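Local coordinates for outer membrane porin protein 32 (Delftia acidovorans, PDB 2FGQ), which forms trimeric, anion-selective channels across the outer membrane and is captured here with malate bound, at residues 267-273 against 295-301; 31-35 against 288-292; 205-209 against 221-225; 103-107 against 255-259; 115-121 against 261-265. All coordinates share one frame; numbering follows the deposited sequence.

Interaction 1 (267-273 against 295-301); sequences IDSKAHQ and LKNKDAS
The hydroxyl of S269 is gripped twice: its OG accepts a hydrogen bond from A300 N at 2.9 Å and donates one to I267 O at 2.7 Å, the latter met from above the carbonyl plane. OG, anti to the carbonyl carbon (chi1 -60°), is turned toward A300 N. The residue sits at the mouth of an antiparallel beta hairpin of the porin barrel, formed by strands 269-281 and 286-297. Within the paired strands, H272 and K296 form the hydrogen-bonded pair, K296 N donating to H272 O at 2.8 Å and H272 N donating in turn to K296 O. A271 with N297 and Q273 with L295 are the flanking non-hydrogen-bonded pairs, and on their face L295 CD1 packs 3.8 Å from Q273 CB. H272 and K296 turn to the other face, where the imidazole of H272 reaches back to Y259 on strand 253-264. Beyond N297 the pairing gives way to a type II' turn from K298 to S301, and K298 N still binds K270 O at 2.9 Å, nearly in line with the carbonyl. Next to S269 the chain makes a G1 bulge, where D268 and S269 both face Q264. One water spans the hairpin, accepting from K270 N at 3.0 Å and donating to D299 OD2 at 2.8 Å.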
# COMPACT_ATOMS: atom_id res chain seq x y z
N ILE A 267 -10.79 -31.81 -20.61
CA ILE A 267 -9.60 -32.42 -21.17
C ILE A 267 -9.56 -33.94 -20.91
O ILE A 267 -8.52 -34.58 -21.10
CB ILE A 267 -8.30 -31.70 -20.62
CG1 ILE A 267 -8.31 -31.69 -19.09
CG2 ILE A 267 -8.26 -30.29 -21.16
CD1 ILE A 267 -6.99 -31.42 -18.47
N ASP A 268 -10.68 -34.50 -20.46
CA ASP A 268 -10.82 -35.93 -20.11
C ASP A 268 -9.62 -36.42 -19.30
O ASP A 268 -9.05 -37.45 -19.62
CB ASP A 268 -11.02 -36.84 -21.36
CG ASP A 268 -11.19 -38.37 -20.98
OD1 ASP A 268 -10.72 -39.27 -21.74
OD2 ASP A 268 -11.78 -38.77 -19.92
N SER A 269 -9.25 -35.69 -18.25
CA SER A 269 -8.08 -36.03 -17.48
C SER A 269 -8.30 -35.83 -16.00
O SER A 269 -8.93 -34.86 -15.59
CB SER A 269 -6.91 -35.16 -17.93
OG SER A 269 -6.63 -35.34 -19.31
N LYS A 270 -7.69 -36.69 -15.22
CA LYS A 270 -7.73 -36.63 -13.78
C LYS A 270 -6.36 -36.27 -13.22
O LYS A 270 -5.33 -36.54 -13.83
CB LYS A 270 -8.18 -37.98 -13.21
CG LYS A 270 -9.62 -38.33 -13.55
CD LYS A 270 -10.00 -39.67 -13.01
CE LYS A 270 -11.42 -39.99 -13.41
NZ LYS A 270 -11.76 -41.37 -12.96
N ALA A 271 -6.37 -35.65 -12.04
CA ALA A 271 -5.16 -35.46 -11.24
C ALA A 271 -5.49 -35.92 -9.83
O ALA A 271 -6.63 -35.72 -9.37
CB ALA A 271 -4.72 -33.97 -11.24
N HIS A 272 -4.54 -36.57 -9.17
CA HIS A 272 -4.69 -37.05 -7.81
C HIS A 272 -3.61 -36.38 -6.97
O HIS A 272 -2.48 -36.17 -7.41
CB HIS A 272 -4.43 -38.59 -7.73
CG HIS A 272 -5.27 -39.44 -8.63
ND1 HIS A 272 -6.36 -40.15 -8.16
CD2 HIS A 272 -5.18 -39.72 -9.95
CE1 HIS A 272 -6.91 -40.81 -9.17
NE2 HIS A 272 -6.22 -40.56 -10.27
N GLN A 273 -3.92 -36.11 -5.72
CA GLN A 273 -2.98 -35.43 -4.84
C GLN A 273 -3.01 -36.04 -3.46
O GLN A 273 -4.05 -36.37 -2.96
CB GLN A 273 -3.33 -33.95 -4.69
CG GLN A 273 -2.20 -33.16 -4.05
CD GLN A 273 -2.49 -31.71 -3.88
OE1 GLN A 273 -3.29 -31.14 -4.65
NE2 GLN A 273 -1.86 -31.08 -2.85
N LEU A 295 1.58 -34.72 -6.40
CA LEU A 295 0.51 -34.44 -7.32
C LEU A 295 0.78 -35.23 -8.60
O LEU A 295 1.77 -35.02 -9.28
CB LEU A 295 0.45 -32.95 -7.62
CG LEU A 295 -0.61 -32.33 -8.51
CD1 LEU A 295 -2.01 -32.64 -8.03
CD2 LEU A 295 -0.43 -30.79 -8.64
N LYS A 296 -0.14 -36.13 -8.93
CA LYS A 296 -0.02 -36.97 -10.11
C LYS A 296 -1.04 -36.57 -11.15
O LYS A 296 -2.22 -36.78 -10.96
CB LYS A 296 -0.29 -38.41 -9.70
CG LYS A 296 -0.20 -39.43 -10.80
CD LYS A 296 -0.41 -40.85 -10.19
CE LYS A 296 0.89 -41.61 -9.97
NZ LYS A 296 1.03 -42.18 -8.57
N ASN A 297 -0.57 -35.98 -12.24
CA ASN A 297 -1.40 -35.65 -13.36
C ASN A 297 -1.47 -36.86 -14.28
O ASN A 297 -0.46 -37.47 -14.54
CB ASN A 297 -0.81 -34.50 -14.14
CG ASN A 297 -0.84 -33.20 -13.38
OD1 ASN A 297 0.22 -32.69 -12.87
ND2 ASN A 297 -2.01 -32.65 -13.26
N LYS A 298 -2.66 -37.13 -14.79
CA LYS A 298 -2.84 -38.13 -15.85
C LYS A 298 -3.14 -37.44 -17.17
O LYS A 298 -3.72 -36.32 -17.22
CB LYS A 298 -3.96 -39.09 -15.48
CG LYS A 298 -3.77 -39.83 -14.17
CD LYS A 298 -2.53 -40.72 -14.15
CE LYS A 298 -2.81 -42.10 -14.73
NZ LYS A 298 -1.53 -42.92 -14.73
N ASP A 299 -2.75 -38.08 -18.27
CA ASP A 299 -3.15 -37.67 -19.60
C ASP A 299 -2.80 -36.21 -19.90
O ASP A 299 -1.60 -35.85 -19.89
CB ASP A 299 -4.63 -38.01 -19.79
CG ASP A 299 -4.89 -39.49 -19.65
OD1 ASP A 299 -4.16 -40.25 -20.32
OD2 ASP A 299 -5.78 -39.99 -18.93
N ALA A 300 -3.80 -35.36 -20.12
CA ALA A 300 -3.54 -33.97 -20.51
C ALA A 300 -3.46 -32.98 -19.33
O ALA A 300 -3.26 -31.79 -19.51
CB ALA A 300 -4.58 -33.51 -21.50
N SER A 301 -3.67 -33.47 -18.13
CA SER A 301 -3.65 -32.62 -16.94
C SER A 301 -2.25 -32.06 -16.68
O SER A 301 -1.26 -32.77 -16.83
CB SER A 301 -4.18 -33.40 -15.74
OG SER A 301 -4.29 -32.58 -14.59
O HOH W 1 -7.28 -39.29 -16.63

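Interaction 2 (31-35 against 288-292); sequences TSGAS and LYGNL
G33 and A34 lie in an irregular break of strand 26-48 and face Y289 and N291 on strand 286-297, with CA atoms 7.0 Å apart for A34 and Y289, too far for the two backbones to pair as neighbouring strands. Side chains from the strand fill the distance. CG of Y289 stands between its backbone N and carbonyl carbon (chi1 67°), and the ring reaches to the break, where A34 CB lies over one face, 3.7 Å from the ring centroid and 18° off the normal: a CH-pi contact. The methyl sits nearest CD1, at 3.5 Å, and is therefore displaced toward the rim. Farther along the ring, Y289 OH comes 3.1 Å from G33 N and 3.2 Å from G33 CA, so the glycine backbone lies directly against the phenol. N291 brings its side-chain amide up to G33 O from the same strand. D11 ties the two sides together, its carboxylate bonding the backbone N atoms of G33, A34 and S35 as well as Y289 OH, which also meets N13. The chemistry thus implies a buried polar centre on the inner side of the barrel wall, in which one carboxylate gathers both the peptide NH groups of the break and the tyrosine hydroxyl, while the alanine methyl covers part of one ring face.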
# COMPACT_ATOMS: atom_id res chain seq x y z
N THR A 31 6.01 -18.15 1.06
CA THR A 31 5.14 -17.69 2.13
C THR A 31 3.91 -18.52 2.31
O THR A 31 3.51 -19.28 1.40
CB THR A 31 4.72 -16.21 1.89
OG1 THR A 31 3.93 -16.10 0.68
CG2 THR A 31 5.93 -15.28 1.78
N SER A 32 3.30 -18.38 3.49
CA SER A 32 1.91 -18.75 3.66
C SER A 32 1.67 -20.25 3.45
O SER A 32 0.72 -20.67 2.78
CB SER A 32 1.05 -17.86 2.77
OG SER A 32 1.14 -16.51 3.19
N GLY A 33 2.52 -21.07 4.08
CA GLY A 33 2.41 -22.52 3.97
C GLY A 33 1.42 -23.14 4.92
O GLY A 33 0.86 -24.19 4.60
N ALA A 34 1.24 -22.55 6.10
CA ALA A 34 0.33 -23.06 7.15
C ALA A 34 -0.90 -22.14 7.31
O ALA A 34 -2.02 -22.62 7.44
CB ALA A 34 1.06 -23.22 8.47
N SER A 35 -0.71 -20.83 7.28
CA SER A 35 -1.82 -19.85 7.23
C SER A 35 -1.42 -18.74 6.31
O SER A 35 -0.24 -18.41 6.22
CB SER A 35 -2.08 -19.26 8.61
OG SER A 35 -2.48 -20.23 9.55
N LEU A 288 6.19 -24.04 14.06
CA LEU A 288 6.97 -24.54 12.94
C LEU A 288 6.12 -25.56 12.19
O LEU A 288 5.29 -26.25 12.79
CB LEU A 288 8.25 -25.19 13.48
CG LEU A 288 9.52 -24.42 13.75
CD1 LEU A 288 9.48 -22.95 13.72
CD2 LEU A 288 10.43 -25.10 14.86
N TYR A 289 6.32 -25.68 10.90
CA TYR A 289 5.52 -26.62 10.13
C TYR A 289 6.25 -27.16 8.95
O TYR A 289 7.24 -26.61 8.48
CB TYR A 289 4.21 -25.96 9.67
CG TYR A 289 4.41 -24.85 8.64
CD1 TYR A 289 4.54 -23.53 9.02
CD2 TYR A 289 4.51 -25.15 7.30
CE1 TYR A 289 4.76 -22.52 8.07
CE2 TYR A 289 4.75 -24.16 6.35
CZ TYR A 289 4.82 -22.84 6.73
OH TYR A 289 5.01 -21.87 5.77
N GLY A 290 5.76 -28.30 8.47
CA GLY A 290 6.22 -28.90 7.23
C GLY A 290 5.08 -29.52 6.46
O GLY A 290 4.18 -30.11 7.06
N ASN A 291 5.11 -29.33 5.15
CA ASN A 291 4.17 -29.92 4.22
C ASN A 291 4.94 -30.69 3.16
O ASN A 291 5.97 -30.21 2.67
CB ASN A 291 3.40 -28.82 3.49
CG ASN A 291 2.59 -27.95 4.40
OD1 ASN A 291 2.46 -26.73 4.14
ND2 ASN A 291 1.95 -28.54 5.36
N LEU A 292 4.46 -31.90 2.85
CA LEU A 292 5.01 -32.74 1.79
C LEU A 292 3.86 -33.13 0.90
O LEU A 292 2.90 -33.73 1.38
CB LEU A 292 5.63 -34.01 2.41
CG LEU A 292 6.14 -35.09 1.46
CD1 LEU A 292 7.23 -34.59 0.54
CD2 LEU A 292 6.63 -36.30 2.28

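Interaction 3 (205-209 against 221-225); sequences EITLG and GLLQQ
T207 and Q224 lie side by side on the buried face, and T207 OG1 donates to Q224 OE1 at 2.9 Å, in the amide plane and on a lone pair of the oxygen. The glutamine reaches this position with CG anti to its backbone N (chi1 -171°) and an extended chain. E205 crosses over the same amide, its carboxylate turned only 16° from the amide plane, and is itself held by a salt bridge to R203. Next along this face, L222 CD2 meets T207 CG2 at 3.8 Å and leans over G209, which has no side chain to oppose it. The two strands form an antiparallel hairpin of the porin barrel, I206 with Q225 and L208 with L223 being the hydrogen-bonded pairs, as in L208 N to L223 O at 2.9 Å. On the outer face the packing is looser: L208 CD2 and L223 CD1 are 4.3 Å apart on the surface, and I206 CG2 lies beside the backbone O and CB of Q225, 3.9 Å from CB.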
# COMPACT_ATOMS: atom_id res chain seq x y z
N GLU A 205 -21.30 -23.35 -9.27
CA GLU A 205 -20.55 -24.14 -8.31
C GLU A 205 -21.49 -24.69 -7.25
O GLU A 205 -22.24 -23.95 -6.62
CB GLU A 205 -19.52 -23.24 -7.65
CG GLU A 205 -18.48 -23.85 -6.75
CD GLU A 205 -17.78 -22.76 -5.95
OE1 GLU A 205 -16.65 -22.39 -6.36
OE2 GLU A 205 -18.40 -22.24 -4.96
N ILE A 206 -21.43 -25.99 -7.06
CA ILE A 206 -22.15 -26.66 -6.00
C ILE A 206 -21.12 -27.41 -5.15
O ILE A 206 -20.26 -28.12 -5.69
CB ILE A 206 -23.24 -27.59 -6.55
CG1 ILE A 206 -23.98 -28.25 -5.39
CG2 ILE A 206 -22.65 -28.65 -7.39
CD1 ILE A 206 -25.27 -28.90 -5.76
N THR A 207 -21.19 -27.24 -3.85
CA THR A 207 -20.19 -27.76 -2.93
C THR A 207 -20.84 -28.38 -1.70
O THR A 207 -21.74 -27.79 -1.12
CB THR A 207 -19.25 -26.63 -2.46
OG1 THR A 207 -18.82 -25.85 -3.57
CG2 THR A 207 -17.99 -27.20 -1.84
N LEU A 208 -20.42 -29.59 -1.33
CA LEU A 208 -20.90 -30.26 -0.14
C LEU A 208 -19.72 -30.62 0.73
O LEU A 208 -18.78 -31.20 0.24
CB LEU A 208 -21.68 -31.53 -0.55
CG LEU A 208 -22.30 -32.32 0.59
CD1 LEU A 208 -23.41 -31.57 1.27
CD2 LEU A 208 -22.81 -33.68 0.08
N GLY A 209 -19.75 -30.27 2.02
CA GLY A 209 -18.66 -30.60 2.91
C GLY A 209 -19.20 -31.13 4.22
O GLY A 209 -20.30 -30.78 4.62
N GLY A 221 -14.36 -34.16 4.68
CA GLY A 221 -14.53 -34.42 3.26
C GLY A 221 -15.26 -33.28 2.54
O GLY A 221 -16.03 -32.50 3.14
N LEU A 222 -15.02 -33.18 1.24
CA LEU A 222 -15.58 -32.09 0.41
C LEU A 222 -15.80 -32.73 -0.98
O LEU A 222 -14.94 -33.46 -1.48
CB LEU A 222 -14.57 -30.94 0.26
CG LEU A 222 -14.55 -29.64 1.10
CD1 LEU A 222 -13.31 -28.81 0.79
CD2 LEU A 222 -15.77 -28.75 0.88
N LEU A 223 -16.94 -32.42 -1.59
CA LEU A 223 -17.23 -32.71 -3.00
C LEU A 223 -17.65 -31.40 -3.65
O LEU A 223 -18.41 -30.64 -3.07
CB LEU A 223 -18.41 -33.67 -3.11
CG LEU A 223 -18.31 -34.95 -2.32
CD1 LEU A 223 -19.68 -35.57 -2.27
CD2 LEU A 223 -17.29 -35.85 -3.01
N GLN A 224 -17.23 -31.17 -4.88
CA GLN A 224 -17.58 -29.96 -5.57
C GLN A 224 -17.66 -30.18 -7.06
O GLN A 224 -16.81 -30.86 -7.62
CB GLN A 224 -16.52 -28.86 -5.31
CG GLN A 224 -16.90 -27.48 -5.81
CD GLN A 224 -15.84 -26.45 -5.44
OE1 GLN A 224 -16.12 -25.50 -4.65
NE2 GLN A 224 -14.63 -26.63 -5.96
N GLN A 225 -18.68 -29.59 -7.68
CA GLN A 225 -18.74 -29.50 -9.14
C GLN A 225 -18.74 -28.04 -9.52
O GLN A 225 -19.57 -27.27 -9.03
CB GLN A 225 -19.98 -30.18 -9.71
CG GLN A 225 -20.01 -30.08 -11.21
CD GLN A 225 -21.12 -30.91 -11.82
OE1 GLN A 225 -22.19 -30.38 -12.09
NE2 GLN A 225 -20.89 -32.20 -12.00

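Interaction 4 (103-107 against 255-259); sequences SYDLF and VKLQY. With SO4 (sulfate ion), chain F.
Mixed polar and aromatic packing fastens part of the loop that follows helix 96-101 to strand 253-264, in a porin whose loop folds inward against the inner wall of the beta barrel. Two residues of the strand, K256 and Q258, point at the loop. Between them lies F107: K256 CD stands over one face of the ring, toward its rim, while Q258 CB meets its edge, 3.8 Å from CE2. The amide of Q258 stands almost perpendicular to that ring, at 85°, and lies beside D105 and L106, with L106 CB packed against it. D105 shapes the loop from within through an Asx turn, its OD1 accepting from F107 N at 3.2 Å from above the carboxylate plane; its OD2 is engaged by the backbone N atoms of A109 and F115. Beyond the ring, the extended side chain brings K256 NZ to L106 O, 3.0 Å away and in the carbonyl plane. The same ammonium binds a sulfate, probably from the crystallisation liquor, that R329 also holds; such a pair of basic groups is consistent with a channel selective for anions. K256 NZ lies 2.7 Å from sulfate O2, with a second, weak bond to O4.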
# COMPACT_ATOMS: atom_id res chain seq x y z
N SER A 103 -13.58 -24.29 5.14
CA SER A 103 -13.34 -24.78 6.51
C SER A 103 -13.12 -26.31 6.59
O SER A 103 -12.53 -26.80 7.56
CB SER A 103 -14.46 -24.34 7.45
OG SER A 103 -15.62 -25.18 7.26
N TYR A 104 -13.54 -27.06 5.57
CA TYR A 104 -13.37 -28.52 5.52
C TYR A 104 -12.00 -28.98 4.99
O TYR A 104 -11.65 -30.15 5.07
CB TYR A 104 -14.50 -29.15 4.70
CG TYR A 104 -15.83 -28.87 5.31
CD1 TYR A 104 -16.24 -29.56 6.43
CD2 TYR A 104 -16.65 -27.86 4.82
CE1 TYR A 104 -17.40 -29.26 7.04
CE2 TYR A 104 -17.84 -27.57 5.40
CZ TYR A 104 -18.23 -28.27 6.54
OH TYR A 104 -19.44 -27.98 7.15
N ASP A 105 -11.22 -28.04 4.47
CA ASP A 105 -9.88 -28.31 4.01
C ASP A 105 -8.93 -28.26 5.21
O ASP A 105 -8.81 -27.23 5.87
CB ASP A 105 -9.51 -27.19 3.04
CG ASP A 105 -8.22 -27.39 2.32
OD1 ASP A 105 -7.44 -28.32 2.55
OD2 ASP A 105 -7.92 -26.56 1.41
N LEU A 106 -8.24 -29.35 5.48
CA LEU A 106 -7.37 -29.40 6.64
C LEU A 106 -6.12 -28.55 6.54
O LEU A 106 -5.47 -28.28 7.56
CB LEU A 106 -6.99 -30.85 6.89
CG LEU A 106 -7.86 -31.69 7.83
CD1 LEU A 106 -9.23 -31.19 8.07
CD2 LEU A 106 -7.81 -33.10 7.35
N PHE A 107 -5.82 -28.12 5.32
CA PHE A 107 -4.67 -27.27 5.02
C PHE A 107 -5.10 -25.84 4.76
O PHE A 107 -4.29 -25.01 4.38
CB PHE A 107 -3.91 -27.84 3.83
CG PHE A 107 -3.16 -29.07 4.17
CD1 PHE A 107 -1.90 -28.96 4.74
CD2 PHE A 107 -3.70 -30.30 3.97
CE1 PHE A 107 -1.21 -30.10 5.07
CE2 PHE A 107 -3.00 -31.46 4.33
CZ PHE A 107 -1.78 -31.35 4.88
N VAL A 255 -0.70 -33.74 13.15
CA VAL A 255 -0.43 -34.34 11.87
C VAL A 255 -1.69 -34.27 11.03
O VAL A 255 -2.81 -34.38 11.55
CB VAL A 255 0.08 -35.80 12.02
CG1 VAL A 255 -0.95 -36.71 12.64
CG2 VAL A 255 0.52 -36.35 10.71
N LYS A 256 -1.50 -34.08 9.73
CA LYS A 256 -2.60 -33.96 8.78
C LYS A 256 -2.29 -34.74 7.51
O LYS A 256 -1.17 -34.72 7.01
CB LYS A 256 -2.84 -32.49 8.36
CG LYS A 256 -3.02 -31.48 9.45
CD LYS A 256 -2.88 -30.08 8.83
CE LYS A 256 -2.80 -29.03 9.83
NZ LYS A 256 -2.94 -27.72 9.14
N LEU A 257 -3.31 -35.39 6.95
CA LEU A 257 -3.20 -36.14 5.73
C LEU A 257 -4.45 -35.89 4.89
O LEU A 257 -5.56 -36.02 5.39
CB LEU A 257 -3.11 -37.63 6.08
CG LEU A 257 -2.41 -38.72 5.30
CD1 LEU A 257 -3.16 -40.09 5.26
CD2 LEU A 257 -1.71 -38.40 4.05
N GLN A 258 -4.25 -35.54 3.62
CA GLN A 258 -5.38 -35.24 2.75
C GLN A 258 -5.15 -35.79 1.37
O GLN A 258 -4.05 -35.71 0.83
CB GLN A 258 -5.59 -33.74 2.69
CG GLN A 258 -6.95 -33.32 2.16
CD GLN A 258 -7.23 -31.84 2.50
OE1 GLN A 258 -7.04 -30.95 1.65
NE2 GLN A 258 -7.68 -31.60 3.71
N TYR A 259 -6.20 -36.39 0.83
CA TYR A 259 -6.22 -36.90 -0.54
C TYR A 259 -7.24 -36.11 -1.34
O TYR A 259 -8.33 -35.84 -0.85
CB TYR A 259 -6.62 -38.41 -0.53
CG TYR A 259 -6.86 -38.94 -1.93
CD1 TYR A 259 -5.81 -39.36 -2.72
CD2 TYR A 259 -8.15 -38.95 -2.48
CE1 TYR A 259 -6.03 -39.80 -4.03
CE2 TYR A 259 -8.38 -39.41 -3.77
CZ TYR A 259 -7.31 -39.82 -4.55
OH TYR A 259 -7.53 -40.26 -5.84
S SO4 F . -3.37 -25.44 11.96
O1 SO4 F . -2.48 -25.30 13.11
O2 SO4 F . -3.58 -26.87 11.66
O3 SO4 F . -4.67 -24.86 12.30
O4 SO4 F . -2.82 -24.76 10.79

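Interaction 5 (115-121 against 261-265); sequences FMGFRNW and LYDQK
Hydrogen bonding across this contact centres on Y262, whose OH accepts the backbone N-H of M116 at 2.8 Å. Y262 CG lies anti to the carbonyl carbon (chi1 -51°), and the ring points from the strand into segment 115-121. Within that segment, W121 NE1 binds G117 O at 2.9 Å, which fixes how the indole is turned; the oxygen lies 19° out of the indole plane. Apolar contacts surround the tyrosine ring. M116 CB packs 3.6 Å from Y262 CZ, and F115 CE1 approaches Y262 CE1 at 4.1 Å, the two side chains crossing at a slant. From the W121 side, CH2 touches Y262 CB at 3.8 Å while CZ3 rests on Q264 CG at 3.8 Å; Q264 itself is held at its amide oxygen by S301. Aromatic and sulfur contacts are inclined rather than stacked. The W121 six-membered ring and the Y262 ring have planes at 41°, and M116 SD stands 4.5 Å from the Y262 ring centroid in an oblique Met-aromatic contact. F115 also covers its own chain, with G117 N over the centre of its ring. The segment belongs to the inward-folded loop, between the fifth and sixth strands of the barrel, that characteristically narrows the pore of 16-stranded porins.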
# COMPACT_ATOMS: atom_id res chain seq x y z
N PHE A 115 -6.92 -28.26 -0.80
CA PHE A 115 -7.93 -28.53 -1.82
C PHE A 115 -7.88 -27.45 -2.88
O PHE A 115 -7.83 -26.24 -2.55
CB PHE A 115 -9.28 -28.49 -1.14
CG PHE A 115 -10.44 -28.82 -2.03
CD1 PHE A 115 -10.50 -30.05 -2.67
CD2 PHE A 115 -11.43 -27.92 -2.22
CE1 PHE A 115 -11.62 -30.38 -3.47
CE2 PHE A 115 -12.55 -28.23 -3.01
CZ PHE A 115 -12.62 -29.45 -3.64
N MET A 116 -7.90 -27.86 -4.15
CA MET A 116 -7.78 -26.90 -5.28
C MET A 116 -9.10 -26.62 -5.97
O MET A 116 -9.11 -26.04 -7.04
CB MET A 116 -6.83 -27.47 -6.35
CG MET A 116 -5.46 -27.76 -5.91
SD MET A 116 -4.51 -28.52 -7.36
CE MET A 116 -4.90 -27.51 -8.65
N GLY A 117 -10.22 -27.10 -5.43
CA GLY A 117 -11.50 -26.91 -6.11
C GLY A 117 -11.85 -25.45 -6.44
O GLY A 117 -12.40 -25.15 -7.51
N PHE A 118 -11.54 -24.55 -5.51
CA PHE A 118 -11.79 -23.10 -5.71
C PHE A 118 -10.65 -22.54 -6.53
O PHE A 118 -9.73 -21.90 -5.99
CB PHE A 118 -11.98 -22.35 -4.39
CG PHE A 118 -13.17 -22.77 -3.59
CD1 PHE A 118 -14.38 -22.17 -3.82
CD2 PHE A 118 -13.08 -23.73 -2.59
CE1 PHE A 118 -15.50 -22.48 -3.08
CE2 PHE A 118 -14.25 -24.12 -1.86
CZ PHE A 118 -15.44 -23.47 -2.11
N ARG A 119 -10.73 -22.75 -7.84
CA ARG A 119 -9.71 -22.25 -8.76
C ARG A 119 -10.38 -21.91 -10.10
O ARG A 119 -11.53 -22.30 -10.37
CB ARG A 119 -8.48 -23.16 -8.89
CG ARG A 119 -8.72 -24.37 -9.65
CD ARG A 119 -7.48 -25.28 -9.70
NE ARG A 119 -6.35 -24.66 -10.41
CZ ARG A 119 -6.21 -24.61 -11.73
NH1 ARG A 119 -7.11 -25.14 -12.54
NH2 ARG A 119 -5.17 -23.99 -12.25
N ASN A 120 -9.69 -21.15 -10.92
CA ASN A 120 -10.19 -20.74 -12.22
C ASN A 120 -9.90 -21.82 -13.28
O ASN A 120 -8.99 -21.71 -14.11
CB ASN A 120 -9.56 -19.40 -12.58
CG ASN A 120 -10.14 -18.79 -13.82
OD1 ASN A 120 -11.11 -19.31 -14.42
ND2 ASN A 120 -9.58 -17.63 -14.20
N TRP A 121 -10.76 -22.81 -13.27
CA TRP A 121 -10.62 -23.99 -14.11
C TRP A 121 -10.68 -23.70 -15.59
O TRP A 121 -10.15 -24.50 -16.41
CB TRP A 121 -11.69 -25.05 -13.76
CG TRP A 121 -11.52 -25.66 -12.39
CD1 TRP A 121 -12.24 -25.38 -11.28
CD2 TRP A 121 -10.56 -26.64 -12.02
NE1 TRP A 121 -11.79 -26.14 -10.22
CE2 TRP A 121 -10.74 -26.91 -10.65
CE3 TRP A 121 -9.54 -27.33 -12.71
CZ2 TRP A 121 -9.97 -27.85 -9.96
CZ3 TRP A 121 -8.75 -28.25 -12.01
CH2 TRP A 121 -8.97 -28.49 -10.65
N LEU A 261 -8.87 -35.52 -5.57
CA LEU A 261 -8.97 -35.91 -6.96
C LEU A 261 -9.69 -34.78 -7.73
O LEU A 261 -10.73 -34.29 -7.29
CB LEU A 261 -9.80 -37.20 -7.03
CG LEU A 261 -10.06 -37.81 -8.42
CD1 LEU A 261 -11.10 -37.16 -9.18
CD2 LEU A 261 -8.87 -37.97 -9.26
N TYR A 262 -9.16 -34.44 -8.90
CA TYR A 262 -9.71 -33.42 -9.79
C TYR A 262 -9.96 -34.05 -11.15
O TYR A 262 -9.03 -34.43 -11.86
CB TYR A 262 -8.74 -32.23 -9.89
CG TYR A 262 -8.33 -31.75 -8.53
CD1 TYR A 262 -9.21 -31.06 -7.74
CD2 TYR A 262 -7.08 -32.07 -8.01
CE1 TYR A 262 -8.87 -30.64 -6.47
CE2 TYR A 262 -6.71 -31.65 -6.73
CZ TYR A 262 -7.61 -30.92 -5.98
OH TYR A 262 -7.29 -30.52 -4.71
N ASP A 263 -11.24 -34.17 -11.46
CA ASP A 263 -11.71 -34.77 -12.70
C ASP A 263 -12.11 -33.67 -13.66
O ASP A 263 -13.18 -33.08 -13.55
CB ASP A 263 -12.85 -35.71 -12.41
CG ASP A 263 -13.25 -36.52 -13.62
OD1 ASP A 263 -12.63 -36.39 -14.70
OD2 ASP A 263 -14.19 -37.33 -13.54
N GLN A 264 -11.20 -33.38 -14.59
CA GLN A 264 -11.27 -32.25 -15.48
C GLN A 264 -11.88 -32.70 -16.79
O GLN A 264 -11.20 -33.17 -17.68
CB GLN A 264 -9.85 -31.69 -15.68
CG GLN A 264 -9.26 -31.23 -14.38
CD GLN A 264 -7.74 -31.30 -14.37
OE1 GLN A 264 -7.12 -32.31 -13.91
NE2 GLN A 264 -7.12 -30.24 -14.87
N LYS A 265 -13.20 -32.55 -16.90
CA LYS A 265 -13.94 -33.14 -18.03
C LYS A 265 -13.59 -32.56 -19.36
O LYS A 265 -13.66 -33.27 -20.38
CB LYS A 265 -15.46 -33.08 -17.83
CG LYS A 265 -15.90 -33.73 -16.56
CD LYS A 265 -15.64 -35.21 -16.55
CE LYS A 265 -16.49 -35.94 -15.55
NZ LYS A 265 -16.18 -37.40 -15.51

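How the interactions relate
All five contacts reach one closed antiparallel barrel of 16 strands. Interactions 1 and 3 join consecutive strands into hairpins, with centres about 19 Å apart. Interactions 4 and 5 fasten two parts of the loop after helix 96-101 to successive portions of strand 253-264; a bond from D105 to F115 links them inside the loop. Their centres are about 16 Å apart. Strand 253-264 also pairs with strand 269-281. The centre of interaction 5 thus lies about 10 Å from that of interaction 1, and about 11 Å from that of interaction 3. Interaction 2, its centre about 12 Å from that of interaction 4, brings early strand 26-48 to late strand 286-297. In sequence it encloses interactions 3, 4 and 5. Wall pairing and inward loop attachment together shape the channel.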